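Local coordinates for glycoside hydrolase family protein (Novosphingobium sp. PP1Y, PDB 6Q2F) that acts as an alpha-L-rhamnosidase, a glycoside hydrolase that probably releases terminal rhamnose from rhamnosylated compounds, at residues A45-P55 and V715-Q726; A651-D659 and T1120-R1128. All coordinates share one frame; numbering follows the deposited sequence.

Interaction 1. Residues A45-P55 and V715-Q726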
loop_
_atom_site.group_PDB
_atom_site.type_symbol
_atom_site.label_atom_id
_atom_site.label_comp_id
_atom_site.label_asym_id
_atom_site.label_seq_id
_atom_site.Cartn_x
_atom_site.Cartn_y
_atom_site.Cartn_z
ATOM N N ALA A 45 -12.165 8.235 28.619
ATOM C CA ALA A 45 -12.218 7.743 27.249
ATOM C C ALA A 45 -11.350 6.503 27.093
ATOM O O ALA A 45 -11.723 5.560 26.388
ATOM C CB ALA A 45 -11.783 8.842 26.275
ATOM N N PHE A 46 -10.182 6.485 27.751
ATOM C CA PHE A 46 -9.316 5.311 27.666
ATOM C C PHE A 46 -9.975 4.092 28.289
ATOM O O PHE A 46 -9.815 2.977 27.785
ATOM C CB PHE A 46 -7.982 5.610 28.339
ATOM C CG PHE A 46 -6.903 4.602 28.062
ATOM C CD1 PHE A 46 -6.408 4.427 26.784
ATOM C CD2 PHE A 46 -6.355 3.865 29.095
ATOM C CE1 PHE A 46 -5.388 3.512 26.527
ATOM C CE2 PHE A 46 -5.332 2.949 28.856
ATOM C CZ PHE A 46 -4.846 2.779 27.561
ATOM N N LYS A 47 -10.733 4.273 29.364
ATOM C CA LYS A 47 -11.438 3.133 29.931
ATOM C C LYS A 47 -12.502 2.600 28.964
ATOM O O LYS A 47 -12.588 1.384 28.742
ATOM C CB LYS A 47 -12.053 3.508 31.277
ATOM C CG LYS A 47 -12.397 2.292 32.124
ATOM C CD LYS A 47 -11.246 1.275 32.116
ATOM C CE LYS A 47 -11.547 0.067 32.998
ATOM N NZ LYS A 47 -12.801 -0.628 32.569
ATOM N N ASP A 48 -13.301 3.499 28.360
ATOM C CA ASP A 48 -14.397 3.138 27.444
ATOM C C ASP A 48 -14.325 3.985 26.179
ATOM O O ASP A 48 -14.960 5.041 26.082
ATOM C CB ASP A 48 -15.763 3.304 28.106
ATOM C CG ASP A 48 -15.937 2.393 29.307
ATOM O OD1 ASP A 48 -16.174 1.174 29.112
ATOM O OD2 ASP A 48 -15.826 2.901 30.447
ATOM N N PRO A 49 -13.569 3.532 25.181
ATOM C CA PRO A 49 -13.272 4.395 24.038
ATOM C C PRO A 49 -14.520 4.799 23.301
ATOM O O PRO A 49 -15.513 4.044 23.247
ATOM C CB PRO A 49 -12.366 3.508 23.171
ATOM C CG PRO A 49 -11.673 2.630 24.166
ATOM C CD PRO A 49 -12.657 2.382 25.284
ATOM N N PRO A 50 -14.546 6.000 22.727
ATOM C CA PRO A 50 -15.681 6.407 21.897
ATOM C C PRO A 50 -15.638 5.724 20.536
ATOM O O PRO A 50 -14.646 5.106 20.150
ATOM C CB PRO A 50 -15.509 7.923 21.772
ATOM C CG PRO A 50 -14.003 8.112 21.835
ATOM C CD PRO A 50 -13.456 6.983 22.706
ATOM N N SER A 51 -16.752 5.860 19.802
ATOM C CA SER A 51 -16.881 5.255 18.471
ATOM C C SER A 51 -15.719 5.622 17.558
ATOM O O SER A 51 -15.208 4.778 16.816
ATOM C CB SER A 51 -18.194 5.690 17.818
ATOM O OG SER A 51 -19.226 5.735 18.786
ATOM N N SER A 52 -15.289 6.877 17.600
ATOM C CA SER A 52 -14.202 7.322 16.739
ATOM C C SER A 52 -12.922 6.527 16.956
ATOM O O SER A 52 -12.058 6.502 16.074
ATOM C CB SER A 52 -13.930 8.810 16.992
ATOM O OG SER A 52 -13.547 9.019 18.341
ATOM N N ALA A 53 -12.752 5.921 18.127
ATOM C CA ALA A 53 -11.547 5.152 18.393
ATOM C C ALA A 53 -11.704 3.681 18.048
ATOM O O ALA A 53 -10.705 2.956 18.019
ATOM C CB ALA A 53 -11.135 5.293 19.868
ATOM N N ARG A 54 -12.906 3.235 17.768
ATOM C CA ARG A 54 -13.119 1.803 17.638
ATOM C C ARG A 54 -12.802 1.343 16.216
ATOM O O ARG A 54 -13.097 2.053 15.255
ATOM C CB ARG A 54 -14.553 1.469 18.020
ATOM C CG ARG A 54 -14.795 1.764 19.483
ATOM C CD ARG A 54 -16.213 1.485 19.971
ATOM N NE ARG A 54 -16.193 1.587 21.432
ATOM C CZ ARG A 54 -15.601 0.684 22.220
ATOM N NH1 ARG A 54 -15.000 -0.382 21.677
ATOM N NH2 ARG A 54 -15.593 0.857 23.539
ATOM N N PRO A 55 -12.171 0.183 16.050
ATOM C CA PRO A 55 -11.732 -0.214 14.718
ATOM C C PRO A 55 -12.914 -0.590 13.843
ATOM O O PRO A 55 -14.010 -0.916 14.315
ATOM C CB PRO A 55 -10.841 -1.431 14.979
ATOM C CG PRO A 55 -11.490 -2.077 16.156
ATOM C CD PRO A 55 -11.927 -0.891 17.031
ATOM N N VAL A 715 -10.718 -6.220 20.818
ATOM C CA VAL A 715 -11.138 -5.001 20.131
ATOM C C VAL A 715 -10.939 -3.789 21.039
ATOM O O VAL A 715 -10.557 -2.707 20.576
ATOM C CB VAL A 715 -12.592 -5.142 19.644
ATOM C CG1 VAL A 715 -13.066 -3.866 18.953
ATOM C CG2 VAL A 715 -12.717 -6.348 18.683
ATOM N N ASP A 716 -11.170 -3.956 22.352
ATOM C CA ASP A 716 -10.931 -2.859 23.290
ATOM C C ASP A 716 -9.460 -2.464 23.298
ATOM O O ASP A 716 -9.117 -1.287 23.434
ATOM C CB ASP A 716 -11.355 -3.265 24.702
ATOM C CG ASP A 716 -12.854 -3.155 24.940
ATOM O OD1 ASP A 716 -13.545 -2.408 24.229
ATOM O OD2 ASP A 716 -13.325 -3.795 25.897
ATOM N N TYR A 717 -8.572 -3.446 23.190
ATOM C CA TYR A 717 -7.147 -3.153 23.116
ATOM C C TYR A 717 -6.839 -2.302 21.898
ATOM O O TYR A 717 -6.082 -1.321 21.984
ATOM C CB TYR A 717 -6.373 -4.471 23.082
ATOM C CG TYR A 717 -4.906 -4.335 22.765
ATOM C CD1 TYR A 717 -4.450 -4.318 21.441
ATOM C CD2 TYR A 717 -3.975 -4.226 23.786
ATOM C CE1 TYR A 717 -3.095 -4.214 21.163
ATOM C CE2 TYR A 717 -2.633 -4.124 23.517
ATOM C CZ TYR A 717 -2.201 -4.110 22.212
ATOM O OH TYR A 717 -0.861 -4.024 21.978
ATOM N N ILE A 718 -7.442 -2.649 20.760
ATOM C CA ILE A 718 -7.251 -1.861 19.547
ATOM C C ILE A 718 -7.892 -0.490 19.688
ATOM O O ILE A 718 -7.304 0.527 19.293
ATOM C CB ILE A 718 -7.816 -2.624 18.343
ATOM C CG1 ILE A 718 -7.041 -3.940 18.144
ATOM C CG2 ILE A 718 -7.801 -1.725 17.085
ATOM C CD1 ILE A 718 -7.733 -4.937 17.167
ATOM N N ALA A 719 -9.097 -0.432 20.264
ATOM C CA ALA A 719 -9.778 0.850 20.425
ATOM C C ALA A 719 -9.043 1.759 21.404
ATOM O O ALA A 719 -8.991 2.976 21.204
ATOM C CB ALA A 719 -11.213 0.627 20.899
ATOM N N ARG A 720 -8.491 1.198 22.486
ATOM C CA ARG A 720 -7.782 2.037 23.448
ATOM C C ARG A 720 -6.484 2.556 22.861
ATOM O O ARG A 720 -6.103 3.708 23.087
ATOM C CB ARG A 720 -7.492 1.273 24.742
ATOM C CG ARG A 720 -8.725 0.956 25.516
ATOM C CD ARG A 720 -8.404 0.430 26.901
ATOM N NE ARG A 720 -9.626 0.212 27.653
ATOM C CZ ARG A 720 -10.057 -0.989 28.003
ATOM N NH1 ARG A 720 -9.348 -2.060 27.677
ATOM N NH2 ARG A 720 -11.186 -1.121 28.678
ATOM N N SER A 721 -5.772 1.704 22.136
ATOM C CA SER A 721 -4.535 2.132 21.507
ATOM C C SER A 721 -4.816 3.207 20.470
ATOM O O SER A 721 -4.103 4.212 20.396
ATOM C CB SER A 721 -3.848 0.924 20.876
ATOM O OG SER A 721 -3.471 -0.001 21.876
ATOM N N SER A 722 -5.865 3.004 19.664
ATOM C CA SER A 722 -6.227 3.969 18.634
ATOM C C SER A 722 -6.580 5.311 19.256
ATOM O O SER A 722 -6.202 6.361 18.733
ATOM C CB SER A 722 -7.417 3.446 17.821
ATOM O OG SER A 722 -7.137 2.176 17.240
ATOM N N LEU A 723 -7.311 5.290 20.381
ATOM C CA LEU A 723 -7.712 6.536 21.035
ATOM C C LEU A 723 -6.500 7.406 21.343
ATOM O O LEU A 723 -6.438 8.579 20.939
ATOM C CB LEU A 723 -8.497 6.235 22.319
ATOM C CG LEU A 723 -8.688 7.450 23.228
ATOM C CD1 LEU A 723 -9.655 8.483 22.598
ATOM C CD2 LEU A 723 -9.120 7.059 24.647
ATOM N N LEU A 724 -5.522 6.843 22.065
ATOM C CA LEU A 724 -4.333 7.626 22.404
ATOM C C LEU A 724 -3.573 8.028 21.147
ATOM O O LEU A 724 -3.059 9.152 21.053
ATOM C CB LEU A 724 -3.442 6.833 23.345
ATOM C CG LEU A 724 -4.084 6.408 24.685
ATOM C CD1 LEU A 724 -3.048 5.838 25.680
ATOM C CD2 LEU A 724 -4.735 7.613 25.325
ATOM N N LEU A 725 -3.522 7.131 20.150
ATOM C CA LEU A 725 -2.795 7.400 18.917
ATOM C C LEU A 725 -3.551 8.334 17.974
ATOM O O LEU A 725 -3.010 8.725 16.934
ATOM C CB LEU A 725 -2.437 6.079 18.243
ATOM C CG LEU A 725 -1.345 5.376 19.096
ATOM C CD1 LEU A 725 -1.138 3.926 18.655
ATOM C CD2 LEU A 725 -0.028 6.125 18.949
ATOM N N GLN A 726 -4.763 8.743 18.325
ATOM C CA GLN A 726 -5.421 9.842 17.623
ATOM C C GLN A 726 -5.356 11.155 18.389
ATOM O O GLN A 726 -5.747 12.192 17.850
ATOM C CB GLN A 726 -6.897 9.496 17.357
ATOM C CG GLN A 726 -7.103 8.302 16.445
ATOM C CD GLN A 726 -8.560 7.863 16.365
ATOM O OE1 GLN A 726 -9.469 8.598 16.753
ATOM N NE2 GLN A 726 -8.785 6.654 15.857
HETATM O O HOH W 1 -12.546 -3.193 30.626
HETATM O O HOH W 2 -10.668 4.408 14.809
HETATM O O HOH W 3 -11.005 8.734 19.040
HETATM O O HOH W 4 -9.498 2.003 15.962
#
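Arg720 reaches across from helix 712-726 to the last turn of helix 42-47 and binds the carbonyl oxygens of Phe46 and Lys47. The extended chain from CG to NE carries the guanidinium to the helix end, where its edge meets both oxygens close to its plane. Arg720 NE donates to Phe46 O at 2.8 Å, bent to 132° at the hydrogen. Arg720 NH2 reaches Lys47 O at 2.9 Å and more directly, at 159°. The side chains of Arg720 and Phe46 cross at about a right angle, and Arg720 CD lies over the ring centre, 4.2 Å from the Phe46 centroid, as a CH-pi contact. The ring points this way because CG of Phe46 stands opposite the backbone N (chi1 -167°). Leu724 CD1 touches Phe46 CE1, and Leu723 CD2 sits at the ring edge and also against Ala45 CB.

Pro49 lies on Ala719 and the Arg720 stem. Ala53 CB meets Leu723 CB at 3.7 Å. Pro55 rests against Val715 CG1 and Ile718 CG2. At one end Gln726 NE2 donates to Ser52 O at 3.3 Å and also binds Asn673 O. Arg54 NH1 makes a long salt bridge to Asp716 OD1, 3.6 Å away; it is also bonded to Gly82 O, and Asp716 to Arg712.

A leucine in place of Arg720 would probably leave the Phe46 and Lys47 carbonyls without these donors and free the helix end to shift.

The contact ties the entry to the first strand of the (beta/alpha)8 barrel, 56-62, to the helix that follows its eighth, 674-677. A positive group at the carbonyl end of helix 42-47 is likely to be favoured by the helix dipole. A water accepts from both Lys47 NZ and Arg720 NH2, which probably eases their closeness.

Interaction 2. Residues A651-D659 and T1120-R1128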
loop_
_atom_site.group_PDB
_atom_site.type_symbol
_atom_site.label_atom_id
_atom_site.label_comp_id
_atom_site.label_asym_id
_atom_site.label_seq_id
_atom_site.Cartn_x
_atom_site.Cartn_y
_atom_site.Cartn_z
ATOM N N ALA A 651 -3.782 -19.516 5.653
ATOM C CA ALA A 651 -3.669 -19.813 7.083
ATOM C C ALA A 651 -5.074 -19.910 7.666
ATOM O O ALA A 651 -5.500 -19.062 8.458
ATOM C CB ALA A 651 -2.827 -18.751 7.796
ATOM N N PRO A 652 -5.819 -20.952 7.298
ATOM C CA PRO A 652 -7.253 -21.026 7.636
ATOM C C PRO A 652 -7.517 -20.996 9.136
ATOM O O PRO A 652 -7.114 -21.897 9.873
ATOM C CB PRO A 652 -7.686 -22.362 7.027
ATOM C CG PRO A 652 -6.587 -22.755 6.107
ATOM C CD PRO A 652 -5.337 -22.173 6.639
ATOM N N TRP A 653 -8.237 -19.962 9.577
ATOM C CA TRP A 653 -8.673 -19.813 10.968
ATOM C C TRP A 653 -7.534 -20.029 11.962
ATOM O O TRP A 653 -7.752 -20.406 13.116
ATOM C CB TRP A 653 -9.857 -20.739 11.273
ATOM C CG TRP A 653 -11.117 -20.243 10.590
ATOM C CD1 TRP A 653 -12.017 -19.346 11.094
ATOM C CD2 TRP A 653 -11.582 -20.580 9.271
ATOM N NE1 TRP A 653 -13.014 -19.117 10.178
ATOM C CE2 TRP A 653 -12.771 -19.857 9.051
ATOM C CE3 TRP A 653 -11.115 -21.434 8.263
ATOM C CZ2 TRP A 653 -13.495 -19.947 7.857
ATOM C CZ3 TRP A 653 -11.831 -21.515 7.072
ATOM C CH2 TRP A 653 -13.006 -20.775 6.880
ATOM N N ALA A 654 -6.303 -19.725 11.549
ATOM C CA ALA A 654 -5.129 -19.990 12.374
ATOM C C ALA A 654 -4.696 -18.781 13.209
ATOM O O ALA A 654 -3.497 -18.568 13.423
ATOM C CB ALA A 654 -3.989 -20.498 11.493
ATOM N N PHE A 655 -5.636 -17.997 13.722
ATOM C CA PHE A 655 -5.265 -16.815 14.487
ATOM C C PHE A 655 -6.200 -16.604 15.663
ATOM O O PHE A 655 -7.423 -16.636 15.520
ATOM C CB PHE A 655 -5.277 -15.530 13.607
ATOM C CG PHE A 655 -4.423 -15.613 12.387
ATOM C CD1 PHE A 655 -4.943 -16.114 11.195
ATOM C CD2 PHE A 655 -3.106 -15.165 12.419
ATOM C CE1 PHE A 655 -4.151 -16.167 10.039
ATOM C CE2 PHE A 655 -2.301 -15.211 11.274
ATOM C CZ PHE A 655 -2.821 -15.708 10.081
ATOM N N ALA A 656 -5.602 -16.384 16.813
ATOM C CA ALA A 656 -6.246 -15.844 17.990
ATOM C C ALA A 656 -5.546 -14.527 18.286
ATOM O O ALA A 656 -4.484 -14.256 17.715
ATOM C CB ALA A 656 -6.135 -16.811 19.178
ATOM N N PRO A 657 -6.109 -13.671 19.143
ATOM C CA PRO A 657 -5.470 -12.362 19.383
ATOM C C PRO A 657 -4.012 -12.476 19.790
ATOM O O PRO A 657 -3.207 -11.599 19.450
ATOM C CB PRO A 657 -6.338 -11.761 20.492
ATOM C CG PRO A 657 -7.685 -12.389 20.270
ATOM C CD PRO A 657 -7.385 -13.800 19.874
ATOM N N LYS A 658 -3.641 -13.563 20.435
ATOM C CA LYS A 658 -2.266 -13.760 20.840
ATOM C C LYS A 658 -1.356 -13.755 19.615
ATOM O O LYS A 658 -0.258 -13.322 19.688
ATOM C CB LYS A 658 -2.088 -15.003 21.729
ATOM C CG LYS A 658 -1.672 -16.265 21.023
ATOM C CD LYS A 658 -1.913 -17.513 21.850
ATOM C CE LYS A 658 -1.198 -17.490 23.196
ATOM N NZ LYS A 658 -0.845 -18.810 23.756
ATOM N N ASP A 659 -1.842 -14.238 18.496
ATOM C CA ASP A 659 -1.059 -14.254 17.267
ATOM C C ASP A 659 -1.099 -12.935 16.521
ATOM O O ASP A 659 -0.266 -12.710 15.637
ATOM C CB ASP A 659 -1.570 -15.335 16.324
ATOM C CG ASP A 659 -1.595 -16.692 16.973
ATOM O OD1 ASP A 659 -0.497 -17.201 17.251
ATOM O OD2 ASP A 659 -2.700 -17.224 17.193
ATOM N N THR A 1120 -9.110 -27.202 4.353
ATOM C CA THR A 1120 -8.217 -26.342 5.117
ATOM C C THR A 1120 -6.984 -27.076 5.619
ATOM O O THR A 1120 -5.859 -26.622 5.397
ATOM C CB THR A 1120 -8.970 -25.713 6.304
ATOM O OG1 THR A 1120 -9.401 -26.745 7.196
ATOM C CG2 THR A 1120 -10.197 -24.927 5.826
ATOM N N TYR A 1121 -7.158 -28.209 6.287
ATOM C CA TYR A 1121 -6.031 -28.934 6.849
ATOM C C TYR A 1121 -6.081 -30.395 6.452
ATOM O O TYR A 1121 -7.152 -30.968 6.259
ATOM C CB TYR A 1121 -5.995 -28.815 8.381
ATOM C CG TYR A 1121 -5.757 -27.403 8.829
ATOM C CD1 TYR A 1121 -4.471 -26.914 8.974
ATOM C CD2 TYR A 1121 -6.821 -26.542 9.076
ATOM C CE1 TYR A 1121 -4.248 -25.610 9.366
ATOM C CE2 TYR A 1121 -6.609 -25.242 9.466
ATOM C CZ TYR A 1121 -5.318 -24.779 9.610
ATOM O OH TYR A 1121 -5.097 -23.478 9.999
ATOM N N ARG A 1122 -4.898 -30.982 6.328
ATOM C CA ARG A 1122 -4.760 -32.422 6.199
ATOM C C ARG A 1122 -4.895 -33.075 7.566
ATOM O O ARG A 1122 -4.650 -32.451 8.600
ATOM C CB ARG A 1122 -3.405 -32.777 5.584
ATOM C CG ARG A 1122 -3.053 -31.988 4.342
ATOM C CD ARG A 1122 -1.550 -31.729 4.276
ATOM N NE ARG A 1122 -0.789 -32.925 4.628
ATOM C CZ ARG A 1122 -0.567 -33.940 3.798
ATOM N NH1 ARG A 1122 -1.043 -33.903 2.558
ATOM N NH2 ARG A 1122 0.134 -34.993 4.204
ATOM N N ALA A 1123 -5.290 -34.348 7.568
ATOM C CA ALA A 1123 -5.359 -35.082 8.824
ATOM C C ALA A 1123 -4.004 -35.150 9.512
ATOM O O ALA A 1123 -3.952 -35.361 10.726
ATOM C CB ALA A 1123 -5.913 -36.490 8.577
ATOM N N ASP A 1124 -2.915 -34.967 8.751
ATOM C CA ASP A 1124 -1.569 -34.876 9.316
ATOM C C ASP A 1124 -1.441 -33.734 10.309
ATOM O O ASP A 1124 -0.664 -33.831 11.267
ATOM C CB ASP A 1124 -0.528 -34.621 8.225
ATOM C CG ASP A 1124 -0.564 -35.623 7.130
ATOM O OD1 ASP A 1124 -1.673 -35.972 6.666
ATOM O OD2 ASP A 1124 0.538 -36.033 6.715
ATOM N N ALA A 1125 -2.151 -32.629 10.054
ATOM C CA ALA A 1125 -1.749 -31.313 10.523
ATOM C C ALA A 1125 -1.522 -31.327 12.030
ATOM O O ALA A 1125 -2.296 -31.961 12.764
ATOM C CB ALA A 1125 -2.794 -30.261 10.154
ATOM N N PRO A 1126 -0.457 -30.700 12.512
ATOM C CA PRO A 1126 -0.220 -30.656 13.956
ATOM C C PRO A 1126 -1.263 -29.780 14.637
ATOM O O PRO A 1126 -1.618 -28.707 14.139
ATOM C CB PRO A 1126 1.183 -30.048 14.054
ATOM C CG PRO A 1126 1.293 -29.204 12.824
ATOM C CD PRO A 1126 0.548 -29.946 11.748
ATOM N N LEU A 1127 -1.771 -30.256 15.773
ATOM C CA LEU A 1127 -2.758 -29.484 16.518
ATOM C C LEU A 1127 -2.116 -28.278 17.204
ATOM O O LEU A 1127 -0.911 -28.236 17.443
ATOM C CB LEU A 1127 -3.448 -30.352 17.565
ATOM C CG LEU A 1127 -4.231 -31.548 17.046
ATOM C CD1 LEU A 1127 -4.858 -32.300 18.225
ATOM C CD2 LEU A 1127 -5.287 -31.086 16.068
ATOM N N ARG A 1128 -2.955 -27.266 17.507
ATOM C CA ARG A 1128 -2.465 -26.159 18.318
ATOM C C ARG A 1128 -2.682 -26.467 19.799
ATOM O O ARG A 1128 -3.671 -27.108 20.158
ATOM C CB ARG A 1128 -3.185 -24.857 17.955
ATOM C CG ARG A 1128 -2.785 -24.274 16.594
ATOM C CD ARG A 1128 -3.664 -23.110 16.179
ATOM N NE ARG A 1128 -3.718 -22.072 17.204
ATOM C CZ ARG A 1128 -3.261 -20.827 17.062
ATOM N NH1 ARG A 1128 -2.703 -20.430 15.917
ATOM N NH2 ARG A 1128 -3.377 -19.973 18.073
#
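This is a mainly polar contact between domains, near the surface, in which Tyr1121 and Arg1128 of the C-terminal galactose-binding-like region meet a barrel loop through Pro652 and Asp659. The loop follows strand 642-649, which carries the sodium ligand Glu644, and leads into helix 657-670.

Two anchors hold it. The first is at the type II turn from Ala651 to Ala654. Tyr1121 OH donates to Pro652 O at 2.6 Å, and this oxygen lies at the edge of the tyrosine ring, close to its plane. The donor is tilted 22° from the carbonyl plane. The hydroxyl also touches Ala654 CB. Thr1120 lies alongside Pro652, running the other way, with the two CB atoms 3.7 Å apart. Its CG2 reaches the edge of the Trp653 ring at CZ3. That ring is stacked on Tyr700 and meets Trp1098 edge-to-face.

The second anchor is a salt bridge. Arg1128 NH2 donates to Asp659 OD2 at 3.0 Å, fairly straight, on the syn lone pair. NH1 adds a weak bond to the same oxygen. A bend at chi3 (54°) turns the guanidinium so that its edge faces the carboxylate, which stands nearly perpendicular to it. The Asp659 side chain also folds back, and the anti lone pair of its OD2 accepts the N-H of Ala656, just ahead of helix 657-670, with Ala656 N 3.0 Å from Asp659 OD2.

One oxygen of Asp659 thus serves two tasks: it holds the backbone of its own loop at Ala656 and receives the arginine of the other domain. With a second acidic partner, Asp1056, at NH2, Arg1128 is likely to help keep both carboxylates ionised.

How the interactions relate
Both contacts involve the (beta/alpha)8 barrel, one within it and the other where it meets another domain. Interaction 1 is partly buried and lies within the catalytic region, joining the segment before the first strand to a helix beyond the eighth. Interaction 2 is a surface contact that links the barrel to the C-terminal domain. Helix 657-670 connects them: it begins in 651-659, and its Phe668 packs on residues of 715-726. Their nearest atoms are about 7 Å apart, and they do not touch. An arginine is central to each. The one in interaction 1 serves backbone carbonyls amid apolar packing. The one in interaction 2 serves a carboxylate, with much less apolar surface around it.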